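PDB 6UI3: cellulase from Clostridium cellulovorans, which hydrolyses internal linkages of cellulose and probably of related plant polysaccharides such as xylan, being the GH5_4 TIM-barrel catalytic domain of a longer dockerin-bearing protein. Local coordinates for residues Asn72-Asp75 with Asp81-Tyr84; Thr6-Met11 with Val91-Leu96; Val179-Gly184 with Pro215-Ser220; Lys21-Gly26 with Tyr101-Ile106. All blocks are in the same frame, centred on the assembly; numbering follows the deposited sequence. Where two conformers were deposited one is given.

Interaction 1: residues Asn72-Asp75 with Asp81-Tyr84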
loop_
_atom_site.group_PDB
_atom_site.type_symbol
_atom_site.label_atom_id
_atom_site.label_comp_id
_atom_site.label_asym_id
_atom_site.label_seq_id
_atom_site.Cartn_x
_atom_site.Cartn_y
_atom_site.Cartn_z
ATOM N N ASN A 72 -6.675 -19.185 -3.166
ATOM C CA ASN A 72 -5.573 -20.139 -3.190
ATOM C C ASN A 72 -5.430 -20.910 -1.889
ATOM O O ASN A 72 -4.325 -21.356 -1.531
ATOM C CB ASN A 72 -4.279 -19.452 -3.593
ATOM C CG ASN A 72 -4.233 -19.204 -5.051
ATOM O OD1 ASN A 72 -3.855 -20.085 -5.821
ATOM N ND2 ASN A 72 -4.667 -18.024 -5.471
ATOM N N TYR A 73 -6.529 -21.131 -1.191
ATOM C CA TYR A 73 -6.528 -22.025 -0.039
ATOM C C TYR A 73 -6.742 -23.457 -0.519
ATOM O O TYR A 73 -7.635 -23.730 -1.324
ATOM C CB TYR A 73 -7.637 -21.648 0.933
ATOM C CG TYR A 73 -7.543 -20.267 1.582
ATOM C CD1 TYR A 73 -6.332 -19.616 1.789
ATOM C CD2 TYR A 73 -8.698 -19.637 2.025
ATOM C CE1 TYR A 73 -6.289 -18.372 2.421
ATOM C CE2 TYR A 73 -8.655 -18.402 2.639
ATOM C CZ TYR A 73 -7.448 -17.775 2.840
ATOM O OH TYR A 73 -7.355 -16.545 3.455
ATOM N N ILE A 74 -5.950 -24.384 0.019
ATOM C CA ILE A 74 -5.974 -25.776 -0.441
ATOM C C ILE A 74 -6.784 -26.694 0.459
ATOM O O ILE A 74 -6.893 -27.892 0.169
ATOM C CB ILE A 74 -4.542 -26.314 -0.633
ATOM C CG1 ILE A 74 -3.818 -26.462 0.711
ATOM C CG2 ILE A 74 -3.805 -25.420 -1.591
ATOM C CD1 ILE A 74 -2.411 -27.006 0.583
ATOM N N ASP A 75 -7.320 -26.185 1.557
ATOM C CA ASP A 75 -8.103 -26.966 2.497
ATOM C C ASP A 75 -9.131 -26.022 3.097
ATOM O O ASP A 75 -9.347 -24.915 2.589
ATOM C CB ASP A 75 -7.172 -27.654 3.510
ATOM C CG ASP A 75 -6.377 -26.665 4.357
ATOM O OD1 ASP A 75 -6.724 -25.459 4.393
ATOM O OD2 ASP A 75 -5.380 -27.103 4.987
ATOM N N ASP A 81 -1.731 -22.403 -0.862
ATOM C CA ASP A 81 -1.022 -23.244 -1.824
ATOM C C ASP A 81 0.439 -22.841 -1.909
ATOM O O ASP A 81 0.729 -21.683 -2.240
ATOM C CB ASP A 81 -1.695 -23.035 -3.182
ATOM C CG ASP A 81 -1.180 -23.967 -4.259
ATOM O OD1 ASP A 81 -0.096 -24.556 -4.102
ATOM O OD2 ASP A 81 -1.867 -24.080 -5.296
ATOM N N PRO A 82 1.386 -23.750 -1.665
ATOM C CA PRO A 82 2.809 -23.397 -1.823
ATOM C C PRO A 82 3.156 -22.799 -3.175
ATOM O O PRO A 82 4.075 -21.978 -3.264
ATOM C CB PRO A 82 3.530 -24.729 -1.558
ATOM C CG PRO A 82 2.600 -25.430 -0.563
ATOM C CD PRO A 82 1.220 -25.103 -1.097
ATOM N N ALA A 83 2.467 -23.203 -4.239
ATOM C CA ALA A 83 2.765 -22.644 -5.552
ATOM C C ALA A 83 2.390 -21.170 -5.636
ATOM O O ALA A 83 3.068 -20.389 -6.309
ATOM C CB ALA A 83 2.015 -23.424 -6.630
ATOM N N TYR A 84 1.331 -20.764 -4.945
ATOM C CA TYR A 84 0.937 -19.361 -4.949
ATOM C C TYR A 84 1.861 -18.537 -4.059
ATOM O O TYR A 84 2.293 -17.444 -4.448
ATOM C CB TYR A 84 -0.511 -19.214 -4.485
ATOM C CG TYR A 84 -1.081 -17.835 -4.706
ATOM C CD1 TYR A 84 -1.300 -17.369 -5.993
ATOM C CD2 TYR A 84 -1.413 -17.004 -3.638
ATOM C CE1 TYR A 84 -1.845 -16.108 -6.228
ATOM C CE2 TYR A 84 -1.962 -15.747 -3.861
ATOM C CZ TYR A 84 -2.178 -15.317 -5.156
ATOM O OH TYR A 84 -2.714 -14.076 -5.421
HETATM O O HOH W 1 -4.206 -22.803 -5.599
#
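N72 lays its side-chain amide flat on the ring of Y84, the two planes only 6° apart. From CB outward the asparagine crosses the ring step by step. CB stands over one border of the ring, 3.8 Å from Y84 CD2, and makes a CH-pi contact that is clearly off-centre. CG settles above Y84 CG at 3.5 Å. There the amide forks: OD1 turns back toward Y84 CB, whereas ND2 reaches the middle of the ring, 3.4 Å above its plane. The torsions account for this, since the first sets CG beside the backbone N and chi2 of -84° swings the amide flat to the face. OD1 also accepts from a water at 2.7 Å, which gives its second hydrogen to D81 OD2 and so bridges the segments. The hydroxyl of Y84 is bonded elsewhere, to the carbonyl of R68.

The stack lies where the loop after barrel strand 62-65 meets the start of helix 82-96. D81 is the N-cap of that helix: its OD1 accepts from A83 N from above the carboxylate plane, while its own backbone N donates to N72 O at 2.9 Å. That bond is nearly straight, with 165° at the hydrogen and the donor almost in line with the carbonyl. Beside it I74 places CG2 against D81 CA, 3.5 Å away, and I74 CD1 approaches P82 CD more loosely, at 4.4 Å.

Interaction 2: residues Thr6-Met11 with Val91-Leu96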
loop_
_atom_site.group_PDB
_atom_site.type_symbol
_atom_site.label_atom_id
_atom_site.label_comp_id
_atom_site.label_asym_id
_atom_site.label_seq_id
_atom_site.Cartn_x
_atom_site.Cartn_y
_atom_site.Cartn_z
ATOM N N THR A 6 20.335 -15.040 -4.761
ATOM C CA THR A 6 19.659 -15.506 -3.560
ATOM C C THR A 6 19.051 -14.297 -2.870
ATOM O O THR A 6 19.592 -13.187 -2.927
ATOM C CB THR A 6 20.612 -16.245 -2.614
ATOM O OG1 THR A 6 21.669 -15.368 -2.213
ATOM C CG2 THR A 6 21.202 -17.467 -3.306
ATOM N N HIS A 7 17.913 -14.504 -2.223
ATOM C CA HIS A 7 17.222 -13.378 -1.633
ATOM C C HIS A 7 18.053 -12.775 -0.501
ATOM O O HIS A 7 18.771 -13.483 0.209
ATOM C CB HIS A 7 15.832 -13.782 -1.145
ATOM C CG HIS A 7 15.826 -14.745 0.001
ATOM N ND1 HIS A 7 15.621 -16.098 -0.161
ATOM C CD2 HIS A 7 15.917 -14.536 1.338
ATOM C CE1 HIS A 7 15.632 -16.688 1.022
ATOM N NE2 HIS A 7 15.792 -15.758 1.948
ATOM N N PRO A 8 17.979 -11.460 -0.319
ATOM C CA PRO A 8 18.757 -10.834 0.751
ATOM C C PRO A 8 18.178 -11.157 2.117
ATOM O O PRO A 8 16.967 -11.363 2.281
ATOM C CB PRO A 8 18.639 -9.339 0.441
ATOM C CG PRO A 8 17.330 -9.219 -0.238
ATOM C CD PRO A 8 17.200 -10.463 -1.075
ATOM N N THR A 9 19.063 -11.134 3.111
ATOM C CA THR A 9 18.716 -11.407 4.495
ATOM C C THR A 9 19.101 -10.282 5.446
ATOM O O THR A 9 18.831 -10.394 6.645
ATOM C CB THR A 9 19.415 -12.693 4.950
ATOM O OG1 THR A 9 20.832 -12.541 4.784
ATOM C CG2 THR A 9 18.972 -13.896 4.127
ATOM N N GLU A 10 19.704 -9.200 4.951
ATOM C CA GLU A 10 20.270 -8.174 5.819
ATOM C C GLU A 10 19.212 -7.549 6.718
ATOM O O GLU A 10 18.178 -7.070 6.248
ATOM C CB GLU A 10 20.894 -7.060 4.969
ATOM C CG GLU A 10 21.456 -5.893 5.791
ATOM C CD GLU A 10 21.972 -4.738 4.940
ATOM O OE1 GLU A 10 21.238 -4.250 4.050
ATOM O OE2 GLU A 10 23.122 -4.314 5.174
ATOM N N MET A 11 19.515 -7.479 8.003
ATOM C CA MET A 11 18.668 -6.796 8.974
ATOM C C MET A 11 19.519 -5.713 9.624
ATOM O O MET A 11 20.383 -6.000 10.458
ATOM C CB MET A 11 18.116 -7.782 9.998
ATOM C CG MET A 11 17.343 -7.144 11.150
ATOM S SD MET A 11 16.068 -5.975 10.650
ATOM C CE MET A 11 14.874 -7.034 9.878
ATOM N N VAL A 91 7.814 -12.483 -7.133
ATOM C CA VAL A 91 7.576 -11.063 -7.405
ATOM C C VAL A 91 8.257 -10.178 -6.364
ATOM O O VAL A 91 8.864 -9.158 -6.715
ATOM C CB VAL A 91 6.066 -10.798 -7.534
ATOM C CG1 VAL A 91 5.798 -9.313 -7.700
ATOM C CG2 VAL A 91 5.477 -11.578 -8.696
ATOM N N VAL A 92 8.201 -10.555 -5.081
ATOM C CA VAL A 92 8.966 -9.846 -4.053
ATOM C C VAL A 92 10.418 -9.724 -4.492
ATOM O O VAL A 92 11.037 -8.657 -4.382
ATOM C CB VAL A 92 8.848 -10.557 -2.692
ATOM C CG1 VAL A 92 9.908 -10.078 -1.704
ATOM C CG2 VAL A 92 7.456 -10.331 -2.106
ATOM N N ASN A 93 10.981 -10.827 -4.989
ATOM C CA ASN A 93 12.386 -10.834 -5.368
ATOM C C ASN A 93 12.686 -10.030 -6.623
ATOM O O ASN A 93 13.838 -9.632 -6.800
ATOM C CB ASN A 93 12.882 -12.270 -5.424
ATOM C CG ASN A 93 13.220 -12.794 -4.048
ATOM O OD1 ASN A 93 14.000 -12.181 -3.328
ATOM N ND2 ASN A 93 12.650 -13.914 -3.676
ATOM N N TYR A 94 11.704 -9.756 -7.485
ATOM C CA TYR A 94 11.956 -8.804 -8.562
ATOM C C TYR A 94 12.332 -7.442 -7.984
ATOM O O TYR A 94 13.172 -6.724 -8.542
ATOM C CB TYR A 94 10.726 -8.630 -9.453
ATOM C CG TYR A 94 10.245 -9.837 -10.236
ATOM C CD1 TYR A 94 11.080 -10.903 -10.536
ATOM C CD2 TYR A 94 8.930 -9.890 -10.698
ATOM C CE1 TYR A 94 10.608 -12.003 -11.268
ATOM C CE2 TYR A 94 8.453 -10.973 -11.419
ATOM C CZ TYR A 94 9.290 -12.023 -11.695
ATOM O OH TYR A 94 8.825 -13.110 -12.416
ATOM N N ALA A 95 11.691 -7.064 -6.870
ATOM C CA ALA A 95 12.001 -5.808 -6.197
ATOM C C ALA A 95 13.292 -5.917 -5.401
ATOM O O ALA A 95 14.180 -5.072 -5.525
ATOM C CB ALA A 95 10.856 -5.416 -5.264
ATOM N N LEU A 96 13.422 -6.963 -4.590
ATOM C CA LEU A 96 14.583 -7.042 -3.718
ATOM C C LEU A 96 15.879 -7.200 -4.512
ATOM O O LEU A 96 16.926 -6.713 -4.075
ATOM C CB LEU A 96 14.440 -8.190 -2.720
ATOM C CG LEU A 96 13.289 -8.115 -1.722
ATOM C CD1 LEU A 96 13.294 -9.314 -0.788
ATOM C CD2 LEU A 96 13.324 -6.810 -0.929
#
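The N-terminal tail that precedes the barrel's first strand runs past helix 82-96 here, and the contact is made by H7 and P8 of the tail with N93 and L96, one helical turn apart. No hydrogen bond joins the two segments; the evidence is van der Waals distance alone. P8 presents the CG-CD edge of its ring to L96. Its CD and CG each lie 3.9 Å from L96 CB, and both are about equally near L96 CD1, so the leucine meets a side of the ring rather than one corner.

H7 contributes its CB, which sits 3.3 Å from N93 OD1. A chi1 of 67° turns the imidazole off from the helix, so that of this side chain CB alone faces N93. The polar ends of both residues are engaged outside the pair: H7 NE2 bonds D140 and its ring stacks on Y141, while N93 OD1 accepts from the hydroxyl of Y5 and N93 ND2 bonds that of Y141, which fixes how the amide is turned.

Y141 thus borders both sides of the contact, touching L96 as well, and a backbone bond between P8 and S142 holds the tail further. On other faces of the helix, V92 and A95 pack on strand 101-105, and V91 and A95 touch F52 of helix 49-58.

Interaction 3: residues Val179-Gly184 with Pro215-Ser220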
loop_
_atom_site.group_PDB
_atom_site.type_symbol
_atom_site.label_atom_id
_atom_site.label_comp_id
_atom_site.label_asym_id
_atom_site.label_seq_id
_atom_site.Cartn_x
_atom_site.Cartn_y
_atom_site.Cartn_z
ATOM N N VAL A 179 1.485 -11.525 16.482
ATOM C CA VAL A 179 1.558 -12.809 15.782
ATOM C C VAL A 179 2.764 -12.833 14.849
ATOM O O VAL A 179 3.543 -13.788 14.826
ATOM C CB VAL A 179 0.246 -13.087 15.025
ATOM C CG1 VAL A 179 0.465 -14.135 13.938
ATOM C CG2 VAL A 179 -0.836 -13.526 15.991
ATOM N N ILE A 180 2.951 -11.762 14.078
ATOM C CA ILE A 180 4.113 -11.662 13.195
ATOM C C ILE A 180 5.409 -11.666 14.005
ATOM O O ILE A 180 6.354 -12.398 13.682
ATOM C CB ILE A 180 3.999 -10.418 12.295
ATOM C CG1 ILE A 180 2.838 -10.574 11.302
ATOM C CG2 ILE A 180 5.319 -10.145 11.555
ATOM C CD1 ILE A 180 2.376 -9.297 10.651
ATOM N N ARG A 181 5.474 -10.866 15.075
ATOM C CA ARG A 181 6.714 -10.769 15.851
ATOM C C ARG A 181 7.130 -12.132 16.398
ATOM O O ARG A 181 8.318 -12.471 16.423
ATOM C CB ARG A 181 6.557 -9.796 17.029
ATOM C CG ARG A 181 6.231 -8.351 16.703
ATOM C CD ARG A 181 7.352 -7.711 15.983
ATOM N NE ARG A 181 7.057 -6.322 15.640
ATOM C CZ ARG A 181 7.504 -5.724 14.550
ATOM N NH1 ARG A 181 8.259 -6.389 13.689
ATOM N NH2 ARG A 181 7.181 -4.462 14.314
ATOM N N ALA A 182 6.162 -12.923 16.865
ATOM C CA ALA A 182 6.474 -14.168 17.551
ATOM C C ALA A 182 7.018 -15.231 16.609
ATOM O O ALA A 182 7.635 -16.192 17.072
ATOM C CB ALA A 182 5.234 -14.681 18.286
ATOM N N THR A 183 6.817 -15.088 15.295
ATOM C CA THR A 183 7.416 -16.039 14.359
ATOM C C THR A 183 8.930 -15.903 14.329
ATOM O O THR A 183 9.616 -16.825 13.881
ATOM C CB THR A 183 6.835 -15.923 12.942
ATOM O OG1 THR A 183 7.172 -14.652 12.367
ATOM C CG2 THR A 183 5.319 -16.132 12.942
ATOM N N GLY A 184 9.451 -14.770 14.777
ATOM C CA GLY A 184 10.850 -14.638 15.101
ATOM C C GLY A 184 11.756 -14.266 13.944
ATOM O O GLY A 184 11.346 -13.763 12.892
ATOM N N PRO A 215 6.773 -0.704 18.937
ATOM C CA PRO A 215 7.548 0.500 18.601
ATOM C C PRO A 215 8.034 0.556 17.162
ATOM O O PRO A 215 8.751 1.511 16.823
ATOM C CB PRO A 215 8.748 0.382 19.546
ATOM C CG PRO A 215 8.970 -1.121 19.626
ATOM C CD PRO A 215 7.570 -1.670 19.720
ATOM N N ASN A 216 7.698 -0.425 16.335
ATOM C CA ASN A 216 8.224 -0.553 14.978
ATOM C C ASN A 216 7.108 -0.785 13.978
ATOM O O ASN A 216 7.124 -1.735 13.194
ATOM C CB ASN A 216 9.275 -1.652 14.961
ATOM C CG ASN A 216 10.038 -1.707 13.668
ATOM O OD1 ASN A 216 10.091 -0.740 12.903
ATOM N ND2 ASN A 216 10.658 -2.851 13.418
ATOM N N VAL A 217 6.129 0.115 13.996
ATOM C CA VAL A 217 5.029 0.108 13.046
ATOM C C VAL A 217 4.902 1.474 12.386
ATOM O O VAL A 217 5.324 2.505 12.919
ATOM C CB VAL A 217 3.679 -0.304 13.690
ATOM C CG1 VAL A 217 3.728 -1.730 14.216
ATOM C CG2 VAL A 217 3.279 0.644 14.824
ATOM N N ALA A 218 4.279 1.473 11.217
ATOM C CA ALA A 218 3.926 2.691 10.510
ATOM C C ALA A 218 2.440 2.659 10.183
ATOM O O ALA A 218 1.877 1.584 9.960
ATOM C CB ALA A 218 4.704 2.816 9.195
ATOM N N VAL A 219 1.800 3.827 10.153
ATOM C CA VAL A 219 0.388 3.898 9.784
ATOM C C VAL A 219 0.267 3.933 8.268
ATOM O O VAL A 219 0.985 4.682 7.591
ATOM C CB VAL A 219 -0.296 5.104 10.446
ATOM C CG1 VAL A 219 -1.740 5.243 9.967
ATOM C CG2 VAL A 219 -0.249 4.970 11.963
ATOM N N SER A 220 -0.628 3.104 7.737
ATOM C CA SER A 220 -0.918 3.014 6.311
ATOM C C SER A 220 -2.127 3.878 5.972
ATOM O O SER A 220 -3.212 3.676 6.523
ATOM C CB SER A 220 -1.235 1.562 5.967
ATOM O OG SER A 220 -1.699 1.475 4.630
#
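R181 reaches from the last turn of helix 163-182 to the backbone of N216, just ahead of strand 217-222, and the contact rests on this one long side chain. Its polar part is the approach of R181 NH2 to N216 O at 2.9 Å, with the oxygen at the edge of the guanidinium and in its plane. The chain bends at chi2 (-66°) and is then extended through chi3, which brings the terminal nitrogens to the strand's entrance. The same guanidinium has partners beyond the segments: NE forms a salt bridge with D214, and NH1 donates to the carbonyls of R190 and N187. Such partners along its edges would hold the group in one orientation. D214 also accepts from N216 N, so one carboxylate braces both sides of the contact.

Van der Waals approaches add little. R181 NH2 passes 3.6 Å from N216 CB and, more loosely, 4.4 Å from V217 CG1, which comes in obliquely. The planes of the N216 amide and the guanidinium are nearly parallel, 2° apart, although the two side chains cross at about a right angle.

Within the helical segment, T183 OG1 donates to I180 O at 2.7 Å, in the carbonyl plane, and T183 N donates to that oxygen as well. G184 follows with positive phi (87°), where the chain leaves the helix.

Helix 163-182 precedes strand 192-195, the barrel neighbour of 217-222; through D214, R190 and N187 the arginine spans from an outer helix to the loops that lead into these two strands, in the beta/alpha-barrel of family 5 glycosidases.

Interaction 4: residues Lys21-Gly26 with Tyr101-Ile106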
loop_
_atom_site.group_PDB
_atom_site.type_symbol
_atom_site.label_atom_id
_atom_site.label_comp_id
_atom_site.label_asym_id
_atom_site.label_seq_id
_atom_site.Cartn_x
_atom_site.Cartn_y
_atom_site.Cartn_z
ATOM N N LYS A 21 12.158 6.703 6.423
ATOM C CA LYS A 21 12.936 7.752 5.771
ATOM C C LYS A 21 13.657 7.229 4.535
ATOM O O LYS A 21 13.869 7.985 3.580
ATOM C CB LYS A 21 13.930 8.328 6.780
ATOM C CG LYS A 21 14.859 9.404 6.227
ATOM C CD LYS A 21 15.598 10.149 7.350
ATOM C CE LYS A 21 16.544 9.250 8.162
ATOM N NZ LYS A 21 17.806 8.883 7.445
ATOM N N ASP A 22 14.041 5.948 4.533
ATOM C CA ASP A 22 14.801 5.364 3.431
ATOM C C ASP A 22 13.930 4.905 2.260
ATOM O O ASP A 22 14.482 4.539 1.219
ATOM C CB ASP A 22 15.618 4.175 3.960
ATOM C CG ASP A 22 16.746 3.785 3.039
ATOM O OD1 ASP A 22 17.520 4.673 2.643
ATOM O OD2 ASP A 22 16.861 2.580 2.736
ATOM N N MET A 23 12.595 4.941 2.382
ATOM C CA MET A 23 11.725 4.328 1.369
ATOM C C MET A 23 11.609 5.143 0.079
ATOM O O MET A 23 11.469 4.559 -1.004
ATOM C CB MET A 23 10.341 4.085 1.969
ATOM C CG MET A 23 10.320 2.935 2.935
ATOM S SD MET A 23 8.760 2.689 3.790
ATOM C CE MET A 23 7.686 2.177 2.462
ATOM N N LYS A 24 11.604 6.458 0.165
ATOM C CA LYS A 24 11.670 7.395 -1.015
ATOM C C LYS A 24 10.395 7.290 -1.866
ATOM O O LYS A 24 9.288 7.287 -1.308
ATOM C CB LYS A 24 12.970 7.245 -1.755
ATOM C CG LYS A 24 14.173 7.328 -0.824
ATOM C CD LYS A 24 15.489 7.277 -1.576
ATOM C CE LYS A 24 16.670 7.137 -0.626
ATOM N NZ LYS A 24 16.813 5.748 -0.105
ATOM N N ILE A 25 10.498 7.262 -3.213
ATOM C CA ILE A 25 9.372 7.282 -4.155
ATOM C C ILE A 25 8.922 5.852 -4.437
ATOM O O ILE A 25 9.773 4.994 -4.719
ATOM C CB ILE A 25 9.820 7.974 -5.465
ATOM C CG1 ILE A 25 10.380 9.372 -5.181
ATOM C CG2 ILE A 25 8.675 8.030 -6.478
ATOM C CD1 ILE A 25 11.024 10.034 -6.379
ATOM N N GLY A 26 7.614 5.596 -4.446
ATOM C CA GLY A 26 7.111 4.250 -4.597
ATOM C C GLY A 26 5.967 4.090 -5.588
ATOM O O GLY A 26 5.485 5.050 -6.202
ATOM N N TYR A 101 12.556 -1.636 -1.751
ATOM C CA TYR A 101 11.613 -2.117 -0.754
ATOM C C TYR A 101 10.458 -2.826 -1.447
ATOM O O TYR A 101 10.048 -2.467 -2.561
ATOM C CB TYR A 101 11.079 -0.955 0.096
ATOM C CG TYR A 101 12.134 -0.430 1.034
ATOM C CD1 TYR A 101 12.993 0.578 0.648
ATOM C CD2 TYR A 101 12.306 -0.996 2.295
ATOM C CE1 TYR A 101 13.985 1.026 1.486
ATOM C CE2 TYR A 101 13.291 -0.554 3.140
ATOM C CZ TYR A 101 14.128 0.441 2.734
ATOM O OH TYR A 101 15.112 0.851 3.588
ATOM N N ALA A 102 9.932 -3.848 -0.778
ATOM C CA ALA A 102 8.774 -4.605 -1.231
ATOM C C ALA A 102 7.791 -4.716 -0.082
ATOM O O ALA A 102 8.174 -5.123 1.021
ATOM C CB ALA A 102 9.191 -6.014 -1.645
ATOM N N ILE A 103 6.528 -4.372 -0.328
ATOM C CA ILE A 103 5.471 -4.461 0.685
ATOM C C ILE A 103 4.517 -5.561 0.243
ATOM O O ILE A 103 4.007 -5.515 -0.879
ATOM C CB ILE A 103 4.713 -3.128 0.837
ATOM C CG1 ILE A 103 5.647 -2.017 1.333
ATOM C CG2 ILE A 103 3.511 -3.286 1.779
ATOM C CD1 ILE A 103 5.154 -0.621 1.022
ATOM N N VAL A 104 4.251 -6.534 1.121
ATOM C CA VAL A 104 3.260 -7.586 0.891
ATOM C C VAL A 104 2.119 -7.402 1.886
ATOM O O VAL A 104 2.351 -7.086 3.055
ATOM C CB VAL A 104 3.902 -8.978 1.056
ATOM C CG1 VAL A 104 2.842 -10.087 1.008
ATOM C CG2 VAL A 104 4.930 -9.245 -0.012
ATOM N N ASN A 105 0.882 -7.624 1.428
ATOM C CA ASN A 105 -0.288 -7.389 2.263
ATOM C C ASN A 105 -1.298 -8.526 2.091
ATOM O O ASN A 105 -1.018 -9.558 1.484
ATOM C CB ASN A 105 -0.898 -6.008 1.959
ATOM C CG ASN A 105 -1.608 -5.944 0.618
ATOM O OD1 ASN A 105 -1.710 -6.942 -0.098
ATOM N ND2 ASN A 105 -2.093 -4.747 0.260
ATOM N N ILE A 106 -2.476 -8.322 2.692
ATOM C CA ILE A 106 -3.714 -9.024 2.369
ATOM C C ILE A 106 -4.629 -7.990 1.732
ATOM O O ILE A 106 -4.861 -6.930 2.322
ATOM C CB ILE A 106 -4.361 -9.622 3.637
ATOM C CG1 ILE A 106 -3.429 -10.645 4.301
ATOM C CG2 ILE A 106 -5.725 -10.226 3.291
ATOM C CD1 ILE A 106 -3.992 -11.263 5.579
#
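Y101 is held in two ways at once: a methionine lies over its ring face and an aspartate takes its hydroxyl at the ring edge. M23 CG stands 4.2 Å from the Y101 ring centroid and only 8° off the normal, a CH-pi contact centred on the face. M23 SD continues above the same ring at 5.5 Å from the centroid, a distant Met-aromatic contact. At the rim, Y101 OH donates to D22 OD2 across a short 2.6 Å. The acceptor lies in the ring plane and uses its anti lone pair, while the carboxylate itself is turned 80° from the ring.

D22 reaches the hydroxyl because its CG is trans to the backbone N (chi1 -162°), bringing OD2 nearer than CB. Its other oxygen, OD1, forms a salt bridge with K24 NZ at 3.0 Å, met from above the carboxylate plane. K24 NZ also donates to D22 O, so the lysine folds back over the turn that follows helix 16-21. R12 bonds Y101 OH and makes a weak, long ion pair with D22 OD2; these positive groups would favour a charged carboxylate. Deeper in, M23 bends at its last torsion and touches I103 CD1 with its CE, 4.0 Å away.

M23 precedes strand 25-29 and Y101 opens strand 101-105, the first and third strands of the barrel. Strand 62-65 runs between them, with T62 touching Y101 and I103 and bonding M23 O. On the far side of strand 101-105 in sheet order comes strand 145-148, whose I146 touches both M23 and Y101.

Overall arrangement
Interactions 2 and 4 touch and are joined by the succession of helix 82-96 and strand 101-105: V92 CG2 lies 3.5 Å from V104 CG2, and their centres are about 13 Å apart. Interaction 1 opens the same helix whose later turns serve interaction 2, with about 22 Å between centres, and is nested within the loops closed by interactions 2 and 4. Interaction 3 comes later in the chain; its strand belongs to the same closed sheet as interaction 4, about 15 Å away between centres. Catalysis in family 5 barrels takes place at the C-terminal strand ends, so interactions 3 and 4, meeting around the N-terminal starts of strands 217-222 and 101-105, probably lie toward the opposite end of the barrel.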